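Side-chain contacts in Wnt inhibitor of Dorsal protein (Drosophila melanogaster, PDB 4KRR), which probably acts as a secreted Wnt-family ligand of frizzled receptors, represented here by its N-terminal domain and linker: residues A[41-46]-A[60-65]; A[55-60]-A[167-172]. All coordinates share one frame; numbering follows the deposited sequence.

Contact 1. Residues A[41-46]-A[60-65]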
loop_
_atom_site.group_PDB
_atom_site.type_symbol
_atom_site.label_atom_id
_atom_site.label_comp_id
_atom_site.label_asym_id
_atom_site.label_seq_id
_atom_site.Cartn_x
_atom_site.Cartn_y
_atom_site.Cartn_z
ATOM N N GLN A 41 10.800 12.911 -3.989
ATOM C CA GLN A 41 11.223 13.770 -2.886
ATOM C C GLN A 41 10.322 13.601 -1.662
ATOM O O GLN A 41 10.792 13.647 -0.525
ATOM C CB GLN A 41 11.274 15.234 -3.337
ATOM C CG GLN A 41 11.449 16.248 -2.216
ATOM C CD GLN A 41 12.792 16.145 -1.514
ATOM O OE1 GLN A 41 12.928 16.555 -0.359
ATOM N NE2 GLN A 41 13.794 15.611 -2.208
ATOM N N LYS A 42 9.030 13.396 -1.903
ATOM C CA LYS A 42 8.086 13.109 -0.827
ATOM C C LYS A 42 8.413 11.785 -0.141
ATOM O O LYS A 42 8.137 11.609 1.042
ATOM C CB LYS A 42 6.646 13.077 -1.351
ATOM C CG LYS A 42 6.009 14.447 -1.547
ATOM C CD LYS A 42 4.526 14.315 -1.885
ATOM C CE LYS A 42 3.887 15.667 -2.177
ATOM N NZ LYS A 42 4.003 16.604 -1.026
ATOM N N ASN A 43 8.994 10.851 -0.886
ATOM C CA ASN A 43 9.370 9.562 -0.313
ATOM C C ASN A 43 10.744 9.585 0.351
ATOM O O ASN A 43 11.005 8.820 1.280
ATOM C CB ASN A 43 9.296 8.453 -1.366
ATOM C CG ASN A 43 7.910 7.844 -1.470
ATOM O OD1 ASN A 43 7.291 7.509 -0.460
ATOM N ND2 ASN A 43 7.412 7.703 -2.693
ATOM N N SER A 44 11.616 10.469 -0.128
ATOM C CA SER A 44 12.961 10.596 0.422
ATOM C C SER A 44 12.979 11.456 1.685
ATOM O O SER A 44 13.855 11.303 2.535
ATOM C CB SER A 44 13.919 11.173 -0.623
ATOM O OG SER A 44 14.088 10.282 -1.712
ATOM N N LYS A 45 12.015 12.365 1.796
ATOM C CA LYS A 45 11.871 13.205 2.982
ATOM C C LYS A 45 10.397 13.520 3.218
ATOM O O LYS A 45 9.938 14.627 2.936
ATOM C CB LYS A 45 12.670 14.502 2.823
ATOM C CG LYS A 45 12.761 15.351 4.086
ATOM C CD LYS A 45 13.494 16.659 3.820
ATOM C CE LYS A 45 13.632 17.496 5.086
ATOM N NZ LYS A 45 12.313 17.895 5.648
ATOM N N PRO A 46 9.643 12.538 3.733
ATOM C CA PRO A 46 8.197 12.705 3.915
ATOM C C PRO A 46 7.854 13.723 4.993
ATOM O O PRO A 46 8.560 13.828 5.995
ATOM C CB PRO A 46 7.732 11.304 4.329
ATOM C CG PRO A 46 8.927 10.683 4.956
ATOM C CD PRO A 46 10.114 11.224 4.208
ATOM N N ALA A 60 0.762 6.598 1.459
ATOM C CA ALA A 60 -0.173 5.475 1.428
ATOM C C ALA A 60 0.066 4.559 0.232
ATOM O O ALA A 60 0.176 3.341 0.391
ATOM C CB ALA A 60 -1.612 5.976 1.428
ATOM N N ILE A 61 0.145 5.139 -0.963
ATOM C CA ILE A 61 0.335 4.346 -2.174
ATOM C C ILE A 61 1.718 3.689 -2.192
ATOM O O ILE A 61 1.889 2.599 -2.738
ATOM C CB ILE A 61 0.094 5.174 -3.471
ATOM C CG1 ILE A 61 -0.011 4.259 -4.696
ATOM C CG2 ILE A 61 1.183 6.218 -3.677
ATOM C CD1 ILE A 61 -1.351 3.553 -4.835
ATOM N N SER A 62 2.696 4.342 -1.571
ATOM C CA SER A 62 4.052 3.806 -1.516
ATOM C C SER A 62 4.138 2.630 -0.549
ATOM O O SER A 62 4.704 1.589 -0.880
ATOM C CB SER A 62 5.053 4.897 -1.127
ATOM O OG SER A 62 5.015 5.964 -2.058
ATOM N N MET A 63 3.573 2.803 0.644
ATOM C CA MET A 63 3.493 1.721 1.617
ATOM C C MET A 63 2.741 0.522 1.054
ATOM O O MET A 63 3.174 -0.619 1.206
ATOM C CB MET A 63 2.793 2.193 2.889
ATOM C CG MET A 63 2.460 1.059 3.843
ATOM S SD MET A 63 1.629 1.611 5.336
ATOM C CE MET A 63 1.260 0.038 6.110
ATOM N N ALA A 64 1.612 0.791 0.407
ATOM C CA ALA A 64 0.777 -0.265 -0.155
ATOM C C ALA A 64 1.514 -1.059 -1.229
ATOM O O ALA A 64 1.395 -2.282 -1.299
ATOM C CB ALA A 64 -0.515 0.318 -0.712
ATOM N N ALA A 65 2.278 -0.357 -2.060
ATOM C CA ALA A 65 3.004 -0.997 -3.151
ATOM C C ALA A 65 4.157 -1.844 -2.632
ATOM O O ALA A 65 4.469 -2.893 -3.192
ATOM C CB ALA A 65 3.511 0.045 -4.132
#

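Contact 2. Residues A[55-60]-A[167-172]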
loop_
_atom_site.group_PDB
_atom_site.type_symbol
_atom_site.label_atom_id
_atom_site.label_comp_id
_atom_site.label_asym_id
_atom_site.label_seq_id
_atom_site.Cartn_x
_atom_site.Cartn_y
_atom_site.Cartn_z
ATOM N N ASP A 55 0.525 14.498 0.592
ATOM C CA ASP A 55 1.543 13.806 1.383
ATOM C C ASP A 55 0.997 12.460 1.835
ATOM O O ASP A 55 1.683 11.438 1.783
ATOM C CB ASP A 55 1.923 14.621 2.624
ATOM C CG ASP A 55 2.662 15.900 2.286
ATOM O OD1 ASP A 55 3.581 15.858 1.440
ATOM O OD2 ASP A 55 2.321 16.948 2.875
ATOM N N VAL A 56 -0.252 12.482 2.286
ATOM C CA VAL A 56 -0.942 11.292 2.759
ATOM C C VAL A 56 -1.103 10.241 1.659
ATOM O O VAL A 56 -0.854 9.058 1.888
ATOM C CB VAL A 56 -2.316 11.665 3.348
ATOM C CG1 VAL A 56 -3.155 10.424 3.612
ATOM C CG2 VAL A 56 -2.126 12.475 4.621
ATOM N N TYR A 57 -1.508 10.669 0.468
ATOM C CA TYR A 57 -1.677 9.731 -0.637
ATOM C C TYR A 57 -0.360 9.063 -1.023
ATOM O O TYR A 57 -0.297 7.844 -1.172
ATOM C CB TYR A 57 -2.286 10.402 -1.873
ATOM C CG TYR A 57 -2.237 9.502 -3.088
ATOM C CD1 TYR A 57 -3.203 8.523 -3.291
ATOM C CD2 TYR A 57 -1.209 9.610 -4.018
ATOM C CE1 TYR A 57 -3.154 7.686 -4.392
ATOM C CE2 TYR A 57 -1.149 8.776 -5.117
ATOM C CZ TYR A 57 -2.125 7.819 -5.300
ATOM O OH TYR A 57 -2.064 6.994 -6.397
ATOM N N VAL A 58 0.680 9.873 -1.197
ATOM C CA VAL A 58 1.979 9.374 -1.635
ATOM C C VAL A 58 2.542 8.332 -0.674
ATOM O O VAL A 58 3.015 7.277 -1.098
ATOM C CB VAL A 58 2.989 10.523 -1.830
ATOM C CG1 VAL A 58 4.375 9.973 -2.121
ATOM C CG2 VAL A 58 2.529 11.434 -2.958
ATOM N N ALA A 59 2.471 8.627 0.620
ATOM C CA ALA A 59 2.925 7.690 1.640
ATOM C C ALA A 59 2.069 6.425 1.641
ATOM O O ALA A 59 2.585 5.318 1.807
ATOM C CB ALA A 59 2.904 8.351 3.016
ATOM N N ALA A 60 0.762 6.598 1.459
ATOM C CA ALA A 60 -0.173 5.475 1.428
ATOM C C ALA A 60 0.066 4.559 0.232
ATOM O O ALA A 60 0.176 3.341 0.391
ATOM C CB ALA A 60 -1.612 5.976 1.428
ATOM N N GLN A 167 -9.768 6.733 -3.838
ATOM C CA GLN A 167 -11.068 7.011 -3.238
ATOM C C GLN A 167 -10.899 7.504 -1.802
ATOM O O GLN A 167 -11.512 8.493 -1.398
ATOM C CB GLN A 167 -11.951 5.761 -3.269
ATOM C CG GLN A 167 -13.376 5.990 -2.788
ATOM C CD GLN A 167 -14.155 6.928 -3.691
ATOM O OE1 GLN A 167 -14.181 6.756 -4.911
ATOM N NE2 GLN A 167 -14.790 7.932 -3.096
ATOM N N MET A 168 -10.061 6.812 -1.037
ATOM C CA MET A 168 -9.784 7.205 0.341
ATOM C C MET A 168 -9.093 8.563 0.403
ATOM O O MET A 168 -9.312 9.341 1.334
ATOM C CB MET A 168 -8.946 6.140 1.046
ATOM C CG MET A 168 -9.774 5.066 1.727
ATOM S SD MET A 168 -8.754 3.751 2.416
ATOM C CE MET A 168 -8.311 2.887 0.917
ATOM N N TYR A 169 -8.258 8.838 -0.594
ATOM C CA TYR A 169 -7.659 10.158 -0.751
ATOM C C TYR A 169 -8.743 11.216 -0.952
ATOM O O TYR A 169 -8.665 12.307 -0.385
ATOM C CB TYR A 169 -6.667 10.150 -1.920
ATOM C CG TYR A 169 -6.309 11.509 -2.490
ATOM C CD1 TYR A 169 -5.286 12.277 -1.939
ATOM C CD2 TYR A 169 -6.973 12.007 -3.604
ATOM C CE1 TYR A 169 -4.951 13.515 -2.477
ATOM C CE2 TYR A 169 -6.650 13.239 -4.143
ATOM C CZ TYR A 169 -5.640 13.990 -3.577
ATOM O OH TYR A 169 -5.327 15.215 -4.126
ATOM N N ASP A 170 -9.759 10.885 -1.746
ATOM C CA ASP A 170 -10.861 11.810 -2.011
ATOM C C ASP A 170 -11.697 12.064 -0.762
ATOM O O ASP A 170 -12.196 13.170 -0.557
ATOM C CB ASP A 170 -11.778 11.272 -3.115
ATOM C CG ASP A 170 -11.102 11.217 -4.474
ATOM O OD1 ASP A 170 -10.105 11.938 -4.686
ATOM O OD2 ASP A 170 -11.581 10.453 -5.337
ATOM N N ASP A 171 -11.853 11.033 0.064
ATOM C CA ASP A 171 -12.729 11.107 1.229
ATOM C C ASP A 171 -11.958 11.320 2.528
ATOM O O ASP A 171 -12.485 11.079 3.615
ATOM C CB ASP A 171 -13.572 9.835 1.334
ATOM C CG ASP A 171 -14.489 9.643 0.140
ATOM O OD1 ASP A 171 -14.979 10.653 -0.407
ATOM O OD2 ASP A 171 -14.718 8.479 -0.249
ATOM N N ALA A 172 -10.714 11.773 2.411
ATOM C CA ALA A 172 -9.851 11.969 3.573
ATOM C C ALA A 172 -10.398 13.026 4.530
ATOM O O ALA A 172 -11.049 13.984 4.108
ATOM C CB ALA A 172 -8.443 12.334 3.128
#

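Contact 1. Residues A[41-46]-A[60-65]
Asn43 reaches from its helix straight at Ser62, and the contact across the two segments is carried by this one pair. The amide nitrogen ND2 of Asn43 donates to OG of Ser62 over 3.0 Å, with an N-H...O angle of 146°, so the bond is noticeably bent. The hydroxyl nevertheless stays close to the plane of the amide, 11° out of it. OD1 of Asn43 is also near, 3.2 Å from OG and 3.5 Å from CB of Ser62, so the amide meets the CB-OG end of the serine with both its oxygen and its nitrogen, though the hydrogen bond is made by ND2. On the serine side, OG stands anti to the carbonyl carbon, chi1 -59°, a setting that swings it back along its own helix, where it also hydrogen-bonds the carbonyl oxygen of Val58. The hydroxyl is thus held both by the backbone of its helix and by the amide of the other helix. Between them the two residues tie the last turn of helix 36-44 to the middle of helix 53-75, in the helical bundle of the Wnt N-terminal domain. The backbones stay well apart: the CA atoms of Asn43 and Ser62 are separated by 7.9 Å, and only 70 Å² is buried. Leu16 of helix 8-26 touches both side chains, so the polar pair has an apolar neighbour from a third helix. OD1 of Asn43 in turn hydrogen-bonds a glycerol, probably from the crystallisation liquor.

Contact 2. Residues A[55-60]-A[167-172]
Two helices of the Wnt N-terminal bundle, 53-75 near its start and 158-170 at its C-terminal end, meet through a T-shaped pair of tyrosines, Tyr57 and Tyr169. The edge of the Tyr57 ring is turned toward the face of the Tyr169 ring, with centroids 5.7 Å apart and planes at 70°. The nearest atoms lie at the roots of the rings: CB of Tyr57 comes to 3.5 Å from CD1 of Tyr169, while CB of Tyr169 is 4.1 Å from CD1 of Tyr57. Each side chain therefore sets its methylene against the ring of the other. Both rings leave their helices with CG anti to the backbone N, chi1 170° in Tyr57 and 161° in Tyr169, which brings the two CB atoms into the contact while the rings fan apart, the side chains crossing nearly at right angles and their hydroxyl ends diverging. The backbones are close, with the CA atoms of these tyrosines 6.0 Å apart. Phe27 makes edge-to-face contacts with both rings, extending the pair to an aromatic cluster of three. The hydroxyl of Tyr169 hydrogen-bonds OE2 of Glu54, three residues before Tyr57, and the backbone O of Tyr169 accepts from NH1 of Arg53, so polar links to the start of helix 53-75 accompany the ring contact. With no hydrogen bond crossing between the two segments themselves, their attraction is probably mostly dispersion, from CB-to-ring packing as well as the edge-to-face rings, while the Glu54 bond would restrain how Tyr169 can tilt.

From the N terminus, the chain passes through helix 36-44, which supplies the first half of contact 1, and then enters helix 53-75, which serves both contacts. Contact 1 closes a short loop, with 13 residues between its segments; contact 2 closes a long one of 106, returning only at the end of helix 158-170. The two cross: contact 2 starts at 55-60, within the loop of contact 1, and ends at 167-172, beyond it; Ala60 is shared. Helix 53-75 is thus tied to an early helix and to a late one. A salt bridge of 2.6 Å from Lys42 NZ to Asp55 OD1 joins the contacts directly, and Val58 packs against Lys42 and Asn43.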